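Local structure of TBC1 domain family member 22A (Homo sapiens, 2QFZ) at residues T269-S272 with G276-H279; T59-S64 with Y192-K197; L253-V258 with R265-Y270; N151-P156 with S196-G201; K218-L223 with V284-L289. The protein probably acts as a GTPase-activating protein for Rab-family GTPases through its TBC domain, and forms homodimers. All blocks are in the same frame, centred on the assembly; numbering follows the deposited sequence.

Contact 1. Residues T269-S272 with G276-H279; sequences TYQS and GFSH
Tyr270 and Phe277 meet in an offset edge-to-face pair: the tyrosine ring turns its edge toward the phenylalanine face, with the planes at 77° and the centroids 5.3 Å apart. The closest atoms are Tyr270 CD2 and Phe277 CD1, 3.5 Å from each other. Tyr270 CB itself sits over the centre of the Phe277 face, a CH-pi contact of 3.8 Å to the centroid. Both aromatic residues carry CG beside the backbone N (chi1 -72° for Tyr270, -68° for Phe277), and this brings the two rings together. Gln271 adds its CG at the edge of the Phe277 ring, 3.9 Å from Phe277 CE2. The backbones also come close. Gly276, lacking a side chain, brings its CA to 3.3 Å from Tyr270 O in a nearly straight CA-H...O contact, while Gly276 O lies over one face of the tyrosine ring, toward its rim. The phenol OH is hydrogen-bonded to His281 ND1, one turn beyond Phe277 on helix 276-291. The contact joins the end of helix 260-270 to the start of helix 276-291 across a short loop; Trp267 also meets Phe277 edge-to-face, and Gln271 rests on Trp60 of helix 56-63.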
# COMPACT_ATOMS: atom_id res chain seq x y z
N THR A 269 1.96 -4.97 8.53
CA THR A 269 3.24 -5.65 8.55
C THR A 269 4.30 -4.95 7.73
O THR A 269 5.45 -4.88 8.17
CB THR A 269 3.07 -7.08 8.06
OG1 THR A 269 2.10 -7.69 8.89
CG2 THR A 269 4.41 -7.87 8.17
N TYR A 270 3.94 -4.44 6.54
CA TYR A 270 4.92 -3.63 5.77
C TYR A 270 5.52 -2.48 6.58
O TYR A 270 6.71 -2.16 6.44
CB TYR A 270 4.38 -3.08 4.45
CG TYR A 270 4.18 -4.11 3.34
CD1 TYR A 270 4.54 -5.43 3.50
CD2 TYR A 270 3.62 -3.73 2.13
CE1 TYR A 270 4.36 -6.35 2.48
CE2 TYR A 270 3.42 -4.65 1.10
CZ TYR A 270 3.79 -5.96 1.30
OH TYR A 270 3.62 -6.87 0.34
N GLN A 271 4.71 -1.83 7.39
CA GLN A 271 5.18 -0.68 8.19
C GLN A 271 5.97 -1.11 9.46
O GLN A 271 6.59 -0.29 10.09
CB GLN A 271 3.98 0.21 8.55
CG GLN A 271 3.78 1.30 7.54
CD GLN A 271 2.43 1.88 7.56
OE1 GLN A 271 1.46 1.18 7.84
NE2 GLN A 271 2.32 3.16 7.22
N SER A 272 5.90 -2.39 9.81
CA SER A 272 6.61 -2.95 10.96
C SER A 272 7.97 -3.46 10.58
O SER A 272 8.85 -3.58 11.42
CB SER A 272 5.84 -4.12 11.51
OG SER A 272 4.58 -3.70 11.99
N GLY A 276 9.83 -2.44 4.37
CA GLY A 276 8.72 -3.32 4.11
C GLY A 276 8.14 -3.23 2.72
O GLY A 276 7.85 -4.24 2.12
N PHE A 277 7.93 -2.02 2.22
CA PHE A 277 7.28 -1.81 0.92
C PHE A 277 8.25 -2.08 -0.19
O PHE A 277 7.88 -2.43 -1.29
CB PHE A 277 6.77 -0.36 0.79
CG PHE A 277 5.66 -0.04 1.71
CD1 PHE A 277 4.34 -0.42 1.39
CD2 PHE A 277 5.90 0.61 2.92
CE1 PHE A 277 3.29 -0.14 2.25
CE2 PHE A 277 4.81 0.90 3.82
CZ PHE A 277 3.52 0.54 3.47
N SER A 278 9.52 -1.92 0.15
CA SER A 278 10.60 -1.94 -0.77
C SER A 278 11.12 -3.38 -0.96
O SER A 278 11.16 -3.87 -2.06
CB SER A 278 11.71 -1.04 -0.20
OG SER A 278 12.79 -1.02 -1.07
N HIS A 279 11.46 -4.03 0.15
CA HIS A 279 12.22 -5.28 0.16
C HIS A 279 11.30 -6.44 0.56
O HIS A 279 11.14 -7.39 -0.20
CB HIS A 279 13.40 -5.11 1.14
CG HIS A 279 14.24 -6.34 1.33
ND1 HIS A 279 14.43 -6.94 2.57
CD2 HIS A 279 14.99 -7.06 0.46
CE1 HIS A 279 15.24 -7.97 2.44
NE2 HIS A 279 15.60 -8.07 1.17

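Contact 2. Residues T59-S64 with Y192-K197; sequences TWKLLS and YWCMSK
Ser64 OG lies 3.0 Å from Trp60 O and 3.1 Å from Lys61 O, two carbonyls of the preceding turn, and 3.8 Å from Cys194 SG across the contact. The two carbonyls compete for the hydroxyl, and the choice between them is open. A chi1 of 72° sets OG between the backbone N and the carbonyl carbon, folded back over the turn it follows. Cys194 directs SG toward Ser64 OG, and the sulfur also approaches Lys61 CG at 4.3 Å. No hydrogen bond crosses between the segments; the join is made by van der Waals contacts. In this all-helical TBC domain the contact brings helix 56-63, whose Arg56 and Trp60 fit the RxxxW motif of the family, against helix 181-200, with 127 residues between the segments. The Lys197 chain, bent at chi2 (90°), lays its methylenes along the carbonyl of Ser64: Lys197 CG comes to 3.1 Å from Ser64 O, and CD and CE each stay at 3.6 Å from that oxygen. The Lys197 ammonium end then leads away. Lys61 sends its own charge into a salt bridge with Asp190 and a cation-pi contact with Phe161, while Phe157 and Phe161 of helix 150-162 pack on Cys194.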
# COMPACT_ATOMS: atom_id res chain seq x y z
N THR A 59 -1.14 4.32 15.14
CA THR A 59 -0.02 3.39 14.94
C THR A 59 0.65 3.61 13.56
O THR A 59 1.86 3.80 13.50
CB THR A 59 -0.43 1.93 15.16
OG1 THR A 59 -0.99 1.77 16.46
CG2 THR A 59 0.77 0.97 15.04
N TRP A 60 -0.12 3.62 12.48
CA TRP A 60 0.43 3.93 11.15
C TRP A 60 1.18 5.27 11.10
O TRP A 60 2.28 5.39 10.50
CB TRP A 60 -0.67 3.92 10.09
CG TRP A 60 -1.09 2.58 9.61
CD1 TRP A 60 -0.96 1.41 10.27
CD2 TRP A 60 -1.75 2.27 8.37
NE1 TRP A 60 -1.44 0.37 9.50
CE2 TRP A 60 -1.93 0.87 8.33
CE3 TRP A 60 -2.10 3.02 7.25
CZ2 TRP A 60 -2.49 0.22 7.24
CZ3 TRP A 60 -2.67 2.37 6.15
CH2 TRP A 60 -2.87 0.98 6.16
N LYS A 61 0.59 6.28 11.70
CA LYS A 61 1.27 7.57 11.81
C LYS A 61 2.59 7.53 12.54
O LYS A 61 3.55 8.19 12.13
CB LYS A 61 0.36 8.63 12.41
CG LYS A 61 -0.76 9.01 11.48
CD LYS A 61 -1.72 10.04 12.12
CE LYS A 61 -3.09 9.89 11.51
NZ LYS A 61 -3.95 11.03 11.91
N LEU A 62 2.68 6.76 13.62
CA LEU A 62 3.95 6.64 14.33
C LEU A 62 5.00 5.79 13.60
O LEU A 62 6.19 6.17 13.55
CB LEU A 62 3.77 6.12 15.75
CG LEU A 62 3.07 7.10 16.68
CD1 LEU A 62 2.57 6.36 17.93
CD2 LEU A 62 4.01 8.31 17.02
N LEU A 63 4.57 4.66 13.05
CA LEU A 63 5.46 3.71 12.39
C LEU A 63 6.02 4.28 11.09
O LEU A 63 7.13 3.99 10.73
CB LEU A 63 4.76 2.37 12.14
CG LEU A 63 4.51 1.44 13.32
CD1 LEU A 63 3.72 0.19 12.89
CD2 LEU A 63 5.81 1.04 13.94
N SER A 64 5.25 5.13 10.40
CA SER A 64 5.75 5.82 9.22
C SER A 64 6.63 7.04 9.52
O SER A 64 7.16 7.64 8.58
CB SER A 64 4.59 6.34 8.42
OG SER A 64 4.02 7.45 9.12
N TYR A 192 -1.78 12.61 2.55
CA TYR A 192 -0.65 13.07 1.69
C TYR A 192 0.71 12.76 2.33
O TYR A 192 1.60 12.24 1.65
CB TYR A 192 -0.76 14.58 1.35
CG TYR A 192 0.42 15.15 0.56
CD1 TYR A 192 0.43 15.15 -0.84
CD2 TYR A 192 1.53 15.66 1.22
CE1 TYR A 192 1.49 15.65 -1.53
CE2 TYR A 192 2.61 16.15 0.51
CZ TYR A 192 2.58 16.14 -0.86
OH TYR A 192 3.66 16.65 -1.54
N TRP A 193 0.90 13.11 3.61
CA TRP A 193 2.22 12.94 4.20
C TRP A 193 2.62 11.48 4.37
O TRP A 193 3.76 11.12 4.16
CB TRP A 193 2.35 13.70 5.54
CG TRP A 193 2.36 15.20 5.38
CD1 TRP A 193 1.42 16.07 5.83
CD2 TRP A 193 3.35 16.00 4.70
NE1 TRP A 193 1.76 17.34 5.52
CE2 TRP A 193 2.94 17.33 4.81
CE3 TRP A 193 4.55 15.71 4.02
CZ2 TRP A 193 3.68 18.41 4.25
CZ3 TRP A 193 5.29 16.78 3.47
CH2 TRP A 193 4.85 18.11 3.60
N CYS A 194 1.66 10.65 4.73
CA CYS A 194 1.92 9.22 4.94
C CYS A 194 2.15 8.48 3.63
O CYS A 194 3.09 7.70 3.53
CB CYS A 194 0.80 8.60 5.79
SG CYS A 194 0.95 9.10 7.55
N MET A 195 1.34 8.78 2.61
CA MET A 195 1.62 8.35 1.24
C MET A 195 2.99 8.81 0.74
O MET A 195 3.73 8.01 0.18
CB MET A 195 0.52 8.81 0.28
CG MET A 195 0.50 8.11 -1.07
SD MET A 195 -0.35 9.03 -2.40
CE MET A 195 0.71 10.53 -2.50
N SER A 196 3.34 10.08 0.97
CA SER A 196 4.67 10.57 0.61
C SER A 196 5.81 9.77 1.23
O SER A 196 6.80 9.51 0.58
CB SER A 196 4.85 12.06 0.95
OG SER A 196 4.02 12.84 0.13
N LYS A 197 5.64 9.38 2.48
CA LYS A 197 6.62 8.61 3.21
C LYS A 197 6.78 7.18 2.61
O LYS A 197 7.90 6.70 2.38
CB LYS A 197 6.17 8.56 4.68
CG LYS A 197 7.26 8.73 5.67
CD LYS A 197 7.45 10.19 6.04
CE LYS A 197 8.69 10.40 6.93
NZ LYS A 197 9.17 11.84 6.93

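Contact 3. Residues L253-V258 with R265-Y270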
# COMPACT_ATOMS: atom_id res chain seq x y z
N LEU A 253 1.51 -2.35 -5.69
CA LEU A 253 1.74 -3.01 -4.39
C LEU A 253 0.67 -4.06 -4.04
O LEU A 253 0.19 -4.13 -2.91
CB LEU A 253 1.93 -2.01 -3.24
CG LEU A 253 3.23 -1.19 -3.32
CD1 LEU A 253 3.26 -0.26 -2.14
CD2 LEU A 253 4.53 -2.04 -3.34
N LEU A 254 0.39 -4.93 -5.02
CA LEU A 254 -0.59 -6.02 -4.95
C LEU A 254 -2.01 -5.57 -4.74
O LEU A 254 -2.90 -6.44 -4.64
CB LEU A 254 -0.19 -7.09 -3.92
CG LEU A 254 0.91 -8.06 -4.40
CD1 LEU A 254 1.47 -8.74 -3.21
CD2 LEU A 254 0.36 -9.10 -5.48
N MET A 255 -2.27 -4.25 -4.78
CA MET A 255 -3.61 -3.74 -4.54
C MET A 255 -4.61 -4.11 -5.60
O MET A 255 -5.80 -4.09 -5.33
CB MET A 255 -3.64 -2.24 -4.35
CG MET A 255 -2.98 -1.81 -3.10
SD MET A 255 -3.17 -0.07 -2.82
CE MET A 255 -4.96 0.12 -2.88
N ARG A 256 -4.16 -4.43 -6.82
CA ARG A 256 -5.13 -4.90 -7.84
C ARG A 256 -5.34 -6.39 -7.77
O ARG A 256 -6.08 -6.91 -8.57
CB ARG A 256 -4.71 -4.51 -9.27
CG ARG A 256 -4.58 -2.99 -9.54
CD ARG A 256 -5.92 -2.23 -9.58
NE ARG A 256 -6.28 -1.70 -8.26
CZ ARG A 256 -7.42 -1.94 -7.60
NH1 ARG A 256 -8.40 -2.73 -8.10
NH2 ARG A 256 -7.58 -1.39 -6.40
N GLU A 257 -4.67 -7.09 -6.86
CA GLU A 257 -4.76 -8.55 -6.81
C GLU A 257 -5.56 -9.03 -5.61
O GLU A 257 -6.03 -10.16 -5.62
CB GLU A 257 -3.38 -9.22 -6.81
CG GLU A 257 -2.30 -8.50 -7.58
CD GLU A 257 -2.69 -8.20 -9.01
OE1 GLU A 257 -3.42 -9.01 -9.63
OE2 GLU A 257 -2.25 -7.14 -9.53
N VAL A 258 -5.73 -8.19 -4.60
CA VAL A 258 -6.46 -8.56 -3.39
C VAL A 258 -7.41 -7.45 -2.96
O VAL A 258 -7.24 -6.27 -3.35
CB VAL A 258 -5.51 -8.87 -2.22
CG1 VAL A 258 -4.58 -10.03 -2.55
CG2 VAL A 258 -4.74 -7.59 -1.80
N ARG A 265 -4.47 -4.85 6.02
CA ARG A 265 -3.78 -5.76 6.90
C ARG A 265 -2.28 -6.00 6.56
O ARG A 265 -1.38 -5.95 7.44
CB ARG A 265 -4.58 -7.07 6.97
CG ARG A 265 -3.95 -8.16 7.78
CD ARG A 265 -3.57 -7.75 9.22
NE ARG A 265 -2.82 -8.83 9.79
CZ ARG A 265 -1.50 -8.96 9.74
NH1 ARG A 265 -0.71 -8.03 9.21
NH2 ARG A 265 -0.96 -10.05 10.27
N LEU A 266 -2.04 -6.29 5.29
CA LEU A 266 -0.73 -6.38 4.70
C LEU A 266 0.14 -5.17 5.05
O LEU A 266 1.32 -5.33 5.43
CB LEU A 266 -0.90 -6.51 3.18
CG LEU A 266 0.04 -7.35 2.30
CD1 LEU A 266 0.02 -8.83 2.63
CD2 LEU A 266 -0.31 -7.11 0.77
N TRP A 267 -0.42 -3.96 4.97
CA TRP A 267 0.39 -2.74 5.23
C TRP A 267 0.74 -2.56 6.71
O TRP A 267 1.73 -1.89 6.99
CB TRP A 267 -0.20 -1.46 4.60
CG TRP A 267 -0.13 -1.41 3.09
CD1 TRP A 267 0.12 -2.44 2.23
CD2 TRP A 267 -0.35 -0.26 2.28
NE1 TRP A 267 0.08 -1.99 0.92
CE2 TRP A 267 -0.21 -0.66 0.94
CE3 TRP A 267 -0.61 1.08 2.55
CZ2 TRP A 267 -0.34 0.24 -0.11
CZ3 TRP A 267 -0.75 1.96 1.50
CH2 TRP A 267 -0.64 1.55 0.21
N ASP A 268 -0.03 -3.18 7.65
CA ASP A 268 0.35 -3.25 9.08
C ASP A 268 1.77 -3.84 9.19
O ASP A 268 2.68 -3.29 9.83
CB ASP A 268 -0.57 -4.13 9.91
CG ASP A 268 -1.94 -3.56 10.14
OD1 ASP A 268 -2.24 -2.39 9.84
OD2 ASP A 268 -2.77 -4.35 10.63
N THR A 269 1.96 -4.97 8.53
CA THR A 269 3.24 -5.65 8.55
C THR A 269 4.30 -4.95 7.73
O THR A 269 5.45 -4.88 8.17
CB THR A 269 3.07 -7.08 8.06
OG1 THR A 269 2.10 -7.69 8.89
CG2 THR A 269 4.41 -7.87 8.17
N TYR A 270 3.94 -4.44 6.54
CA TYR A 270 4.92 -3.63 5.77
C TYR A 270 5.52 -2.48 6.58
O TYR A 270 6.71 -2.16 6.44
CB TYR A 270 4.38 -3.08 4.45
CG TYR A 270 4.18 -4.11 3.34
CD1 TYR A 270 4.54 -5.43 3.50
CD2 TYR A 270 3.62 -3.73 2.13
CE1 TYR A 270 4.36 -6.35 2.48
CE2 TYR A 270 3.42 -4.65 1.10
CZ TYR A 270 3.79 -5.96 1.30
OH TYR A 270 3.62 -6.87 0.34
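Trp267 CZ2, on the six-membered ring of the indole, is where both partners from residues 253-258 arrive. Met255 SD lies 3.9 Å from Trp267 CZ2, and Leu253 CD1 is 4.2 Å from the same carbon. The sulfur makes a Met-aromatic contact of 4.9 Å to the centroid of that ring, coming in obliquely at 54° from the normal. Met255 SD is placed by CG lying beside the backbone N (chi1 -68°) and an extended chi2 (-174°); chi3 only swings the terminal CE. Trp267 NE1 is buried here and has no hydrogen-bond partner in the model.

Behind Leu253 and Met255, the backbone leaves helix 242-251 with positive phi at both Leu253 and Leu254, and Glu257 N bonds to Leu254 O at 2.9 Å to close the turn. Two salt bridges link this turn to its surroundings, Arg256 with Asp152 and Glu257 with Arg248.

Residues 265-268 spell RLWD, a sequence recurrent in TBC domains. Its Trp267 faces the core, whereas Asp268 forms a salt bridge with Arg56 and accepts hydrogen bonds from Trp60 NE1 and Ile51 N. One turn along the helix, Arg265 NH1 donates to Thr269 OG1 at 2.8 Å in the guanidinium plane, and that oxygen also pairs with Trp48 O. Further out, Pro156 packs on the indole from helix 150-162, and Leu266 touches Ile322 of helix 319-335.

Contact 4. Residues N151-P156 with S196-G201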
# COMPACT_ATOMS: atom_id res chain seq x y z
N ASN A 151 -2.11 6.30 -7.75
CA ASN A 151 -3.47 6.62 -7.29
C ASN A 151 -4.05 5.60 -6.30
O ASN A 151 -4.74 5.97 -5.37
CB ASN A 151 -4.42 6.81 -8.52
CG ASN A 151 -4.56 5.55 -9.36
OD1 ASN A 151 -3.59 5.05 -9.92
ND2 ASN A 151 -5.78 5.02 -9.43
N ASP A 152 -3.75 4.31 -6.51
CA ASP A 152 -4.15 3.23 -5.57
C ASP A 152 -3.51 3.37 -4.16
O ASP A 152 -4.12 3.05 -3.12
CB ASP A 152 -3.76 1.84 -6.11
CG ASP A 152 -4.85 1.18 -6.96
OD1 ASP A 152 -6.05 1.57 -6.88
OD2 ASP A 152 -4.49 0.22 -7.70
N LEU A 153 -2.28 3.82 -4.12
CA LEU A 153 -1.59 3.93 -2.84
C LEU A 153 -2.21 5.00 -1.92
O LEU A 153 -1.94 5.00 -0.72
CB LEU A 153 -0.09 4.15 -3.05
CG LEU A 153 0.58 3.19 -4.04
CD1 LEU A 153 2.03 3.48 -4.10
CD2 LEU A 153 0.36 1.76 -3.74
N VAL A 154 -3.08 5.87 -2.46
CA VAL A 154 -3.82 6.84 -1.64
C VAL A 154 -4.87 6.13 -0.77
O VAL A 154 -5.09 6.51 0.37
CB VAL A 154 -4.57 7.92 -2.52
CG1 VAL A 154 -5.39 8.90 -1.63
CG2 VAL A 154 -3.61 8.69 -3.42
N THR A 155 -5.53 5.12 -1.33
CA THR A 155 -6.76 4.54 -0.72
C THR A 155 -6.61 3.94 0.69
O THR A 155 -7.45 4.18 1.54
CB THR A 155 -7.41 3.50 -1.70
OG1 THR A 155 -7.47 4.08 -3.01
CG2 THR A 155 -8.80 3.07 -1.24
N PRO A 156 -5.56 3.14 0.95
CA PRO A 156 -5.49 2.61 2.30
C PRO A 156 -5.27 3.68 3.40
O PRO A 156 -5.89 3.60 4.45
CB PRO A 156 -4.31 1.64 2.21
CG PRO A 156 -4.24 1.33 0.75
CD PRO A 156 -4.49 2.59 0.11
N SER A 196 3.34 10.08 0.97
CA SER A 196 4.67 10.57 0.61
C SER A 196 5.81 9.77 1.23
O SER A 196 6.80 9.51 0.58
CB SER A 196 4.85 12.06 0.95
OG SER A 196 4.02 12.84 0.13
N LYS A 197 5.64 9.38 2.48
CA LYS A 197 6.62 8.61 3.21
C LYS A 197 6.78 7.18 2.61
O LYS A 197 7.90 6.70 2.38
CB LYS A 197 6.17 8.56 4.68
CG LYS A 197 7.26 8.73 5.67
CD LYS A 197 7.45 10.19 6.04
CE LYS A 197 8.69 10.40 6.93
NZ LYS A 197 9.17 11.84 6.93
N LEU A 198 5.66 6.50 2.39
CA LEU A 198 5.65 5.27 1.60
C LEU A 198 6.42 5.42 0.27
O LEU A 198 7.28 4.64 -0.04
CB LEU A 198 4.21 4.86 1.33
CG LEU A 198 3.94 3.49 0.67
CD1 LEU A 198 2.42 3.17 0.67
CD2 LEU A 198 4.44 3.43 -0.77
N LEU A 199 6.12 6.46 -0.49
CA LEU A 199 6.75 6.65 -1.80
C LEU A 199 8.22 6.97 -1.75
O LEU A 199 8.97 6.57 -2.66
CB LEU A 199 6.00 7.69 -2.62
CG LEU A 199 4.62 7.25 -3.09
CD1 LEU A 199 3.73 8.45 -3.39
CD2 LEU A 199 4.79 6.38 -4.33
N ASP A 200 8.66 7.69 -0.71
CA ASP A 200 10.07 7.97 -0.50
C ASP A 200 10.96 6.71 -0.28
O ASP A 200 12.17 6.79 -0.46
CB ASP A 200 10.29 8.93 0.69
CG ASP A 200 9.93 10.38 0.36
OD1 ASP A 200 9.92 10.78 -0.87
OD2 ASP A 200 9.64 11.13 1.35
N GLY A 201 10.38 5.57 0.12
CA GLY A 201 11.14 4.32 0.13
C GLY A 201 11.11 3.52 -1.16
O GLY A 201 11.78 2.49 -1.27
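Leu153 alone of residues 151-156 touches 196-201, where it reaches Leu198 and Leu199. Asn151 and Asp152 come first; with Tyr146 and Gly149 they belong to the YxQGxND signature of TBC domains, whose glutamine in characterised relatives acts in GTP hydrolysis on the Rab. Asn151 OD1 takes a bond from Gly149 N, and Asp152 OD2 both accepts a hydrogen bond from Asn252 ND2 and forms a salt bridge with Arg256. Leu153 then points toward helix 181-200 with CG beside its backbone N (chi1 -48°). One of its two methyls, Leu153 CD1, makes both contacts, 4.1 Å from Leu198 CD2 and 4.0 Å from Leu199 CD2. The Leu153 and Leu198 side chains run at about a right angle, meeting by their methyl ends. Leu198 extends its chain with CG anti to the backbone N (chi1 -172°), whereas Leu199 bends its end in from the flank. Val154 meets the same helix further back, packing on Thr191 and Met195. Thr155 faces Phe130 and Met115, and Thr155 N bonds to Asp152 O at 3.1 Å, a three-residue step just before the kink at Pro156. Three helices meet here: 150-162 packs on 181-200 through Leu153 and Val154, and Trp267 of helix 260-270 packs on both of them, at Pro156 and Leu198.

Contact 5. Residues K218-L223 with V284-L289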
# COMPACT_ATOMS: atom_id res chain seq x y z
N LYS A 218 12.62 -8.75 -11.83
CA LYS A 218 13.77 -9.62 -12.15
C LYS A 218 14.25 -10.33 -10.88
O LYS A 218 14.53 -11.51 -10.91
CB LYS A 218 14.89 -8.80 -12.82
CG LYS A 218 16.15 -9.55 -13.10
CD LYS A 218 15.96 -10.80 -13.96
CE LYS A 218 17.31 -11.45 -14.27
NZ LYS A 218 17.19 -12.68 -15.11
N MET A 219 14.35 -9.60 -9.75
CA MET A 219 14.66 -10.23 -8.47
C MET A 219 13.58 -11.22 -8.05
O MET A 219 13.90 -12.22 -7.46
CB MET A 219 14.85 -9.21 -7.38
CG MET A 219 16.05 -8.29 -7.60
SD MET A 219 16.26 -7.26 -6.14
CE MET A 219 15.14 -5.90 -6.54
N LEU A 220 12.32 -10.94 -8.36
CA LEU A 220 11.24 -11.91 -8.13
C LEU A 220 11.48 -13.18 -8.92
O LEU A 220 11.23 -14.29 -8.43
CB LEU A 220 9.85 -11.33 -8.47
CG LEU A 220 8.66 -12.31 -8.44
CD1 LEU A 220 8.37 -12.78 -7.03
CD2 LEU A 220 7.41 -11.71 -9.05
N GLU A 221 11.95 -12.99 -10.15
CA GLU A 221 12.21 -14.10 -11.03
C GLU A 221 13.36 -14.94 -10.44
O GLU A 221 13.24 -16.16 -10.35
CB GLU A 221 12.51 -13.61 -12.48
CG GLU A 221 13.02 -14.74 -13.37
CD GLU A 221 12.96 -14.48 -14.88
OE1 GLU A 221 12.72 -13.31 -15.28
OE2 GLU A 221 13.15 -15.47 -15.66
N GLU A 222 14.45 -14.29 -10.00
CA GLU A 222 15.60 -14.99 -9.39
C GLU A 222 15.20 -15.70 -8.09
O GLU A 222 15.73 -16.77 -7.77
CB GLU A 222 16.76 -14.04 -9.10
CG GLU A 222 17.31 -13.31 -10.33
CD GLU A 222 17.93 -14.24 -11.35
OE1 GLU A 222 19.14 -14.55 -11.20
OE2 GLU A 222 17.22 -14.65 -12.32
N LEU A 223 14.29 -15.09 -7.33
CA LEU A 223 13.83 -15.66 -6.08
C LEU A 223 12.99 -16.92 -6.35
O LEU A 223 13.28 -17.99 -5.81
CB LEU A 223 13.06 -14.62 -5.29
CG LEU A 223 12.38 -14.99 -4.00
CD1 LEU A 223 13.34 -15.67 -3.04
CD2 LEU A 223 11.82 -13.68 -3.45
N VAL A 284 6.63 -11.31 -0.30
CA VAL A 284 5.18 -11.47 -0.32
C VAL A 284 4.72 -11.85 -1.73
O VAL A 284 3.82 -12.71 -1.91
CB VAL A 284 4.44 -10.20 0.24
CG1 VAL A 284 2.91 -10.32 0.07
CG2 VAL A 284 4.81 -9.98 1.71
N CYS A 285 5.32 -11.21 -2.74
CA CYS A 285 5.00 -11.54 -4.13
C CYS A 285 5.36 -13.02 -4.47
O CYS A 285 4.62 -13.70 -5.16
CB CYS A 285 5.68 -10.56 -5.10
SG CYS A 285 4.82 -8.93 -5.22
N ALA A 286 6.50 -13.47 -3.98
CA ALA A 286 6.97 -14.84 -4.18
C ALA A 286 6.04 -15.86 -3.53
O ALA A 286 5.64 -16.84 -4.18
CB ALA A 286 8.41 -14.99 -3.68
N ALA A 287 5.64 -15.58 -2.29
CA ALA A 287 4.63 -16.38 -1.58
C ALA A 287 3.23 -16.33 -2.23
O ALA A 287 2.49 -17.34 -2.27
CB ALA A 287 4.57 -15.98 -0.11
N PHE A 288 2.87 -15.19 -2.79
CA PHE A 288 1.58 -15.06 -3.46
C PHE A 288 1.52 -15.96 -4.70
O PHE A 288 0.53 -16.67 -4.92
CB PHE A 288 1.35 -13.59 -3.82
CG PHE A 288 -0.02 -13.26 -4.24
CD1 PHE A 288 -1.11 -13.49 -3.40
CD2 PHE A 288 -0.24 -12.67 -5.47
CE1 PHE A 288 -2.41 -13.14 -3.80
CE2 PHE A 288 -1.55 -12.31 -5.87
CZ PHE A 288 -2.62 -12.54 -5.04
N LEU A 289 2.60 -15.95 -5.47
CA LEU A 289 2.68 -16.81 -6.64
C LEU A 289 2.59 -18.33 -6.28
O LEU A 289 1.79 -19.07 -6.88
CB LEU A 289 3.95 -16.48 -7.43
CG LEU A 289 4.11 -17.09 -8.82
CD1 LEU A 289 2.99 -16.73 -9.77
CD2 LEU A 289 5.46 -16.64 -9.37
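Cys285 and Ala286, successive residues on helix 276-291, receive Leu220 from helix 211-227. Val284, just before them, is turned to other neighbours, among them Leu325 and Ala329 of helix 319-335 and Leu266 of helix 260-270. Cys285 contributes its CB, 4.0 Å from Leu220 CD1, rather than its thiol; Met250 of helix 242-251 also touches Cys285. At Ala286 the fit tightens around a small side chain. Leu220 CD1 settles against the backbone, 3.6 Å from Ala286 N and 3.8 Å from Ala286 CA, while Leu223 CD2 meets Ala286 CB at 3.7 Å from one turn along. Both leucines have CG anti to the backbone N (chi1 172° and 175°), a setting that sends their branched ends out toward the alanine.

The two short helical segments cross at -55° with their axes 9.9 Å apart, and the CA atoms of Leu220 and Ala286 approach to 6.5 Å: an apolar helix-helix crossing in the all-helical TBC fold, with a small residue on one side and two leucines, three residues apart, on the other. Beyond it, Ala287 turns to Leu325. Phe288 meets Trp249 and Trp292 edge-to-face, and Leu289 points toward helix 211-227 but packs on Trp249. On helix 211-227, Lys218 and Glu222 form a weak salt bridge at the surface, and Ala246 of helix 242-251 touches Leu220.

How the contacts relate
All five contacts belong to the TBC domain, and no strand takes part. Contacts 1 and 3 share Thr269 and Tyr270 on helix 260-270, their centres about 10 Å apart; contacts 2 and 4 share Ser196 and Lys197 on helix 181-200, about 9 Å apart. Trp267 links these pairs by touching Phe277, Leu198 and Pro156. Along the chain, contacts 2 and 4 close before the others open, and contacts 1 and 3 are nested inside the loop closed by contact 5. Contact 5 shares helix 276-291 with contact 1 but lies about 26 Å, centre to centre, from contact 2, across the chain's centre. One helical core therefore joins early and late parts of the domain.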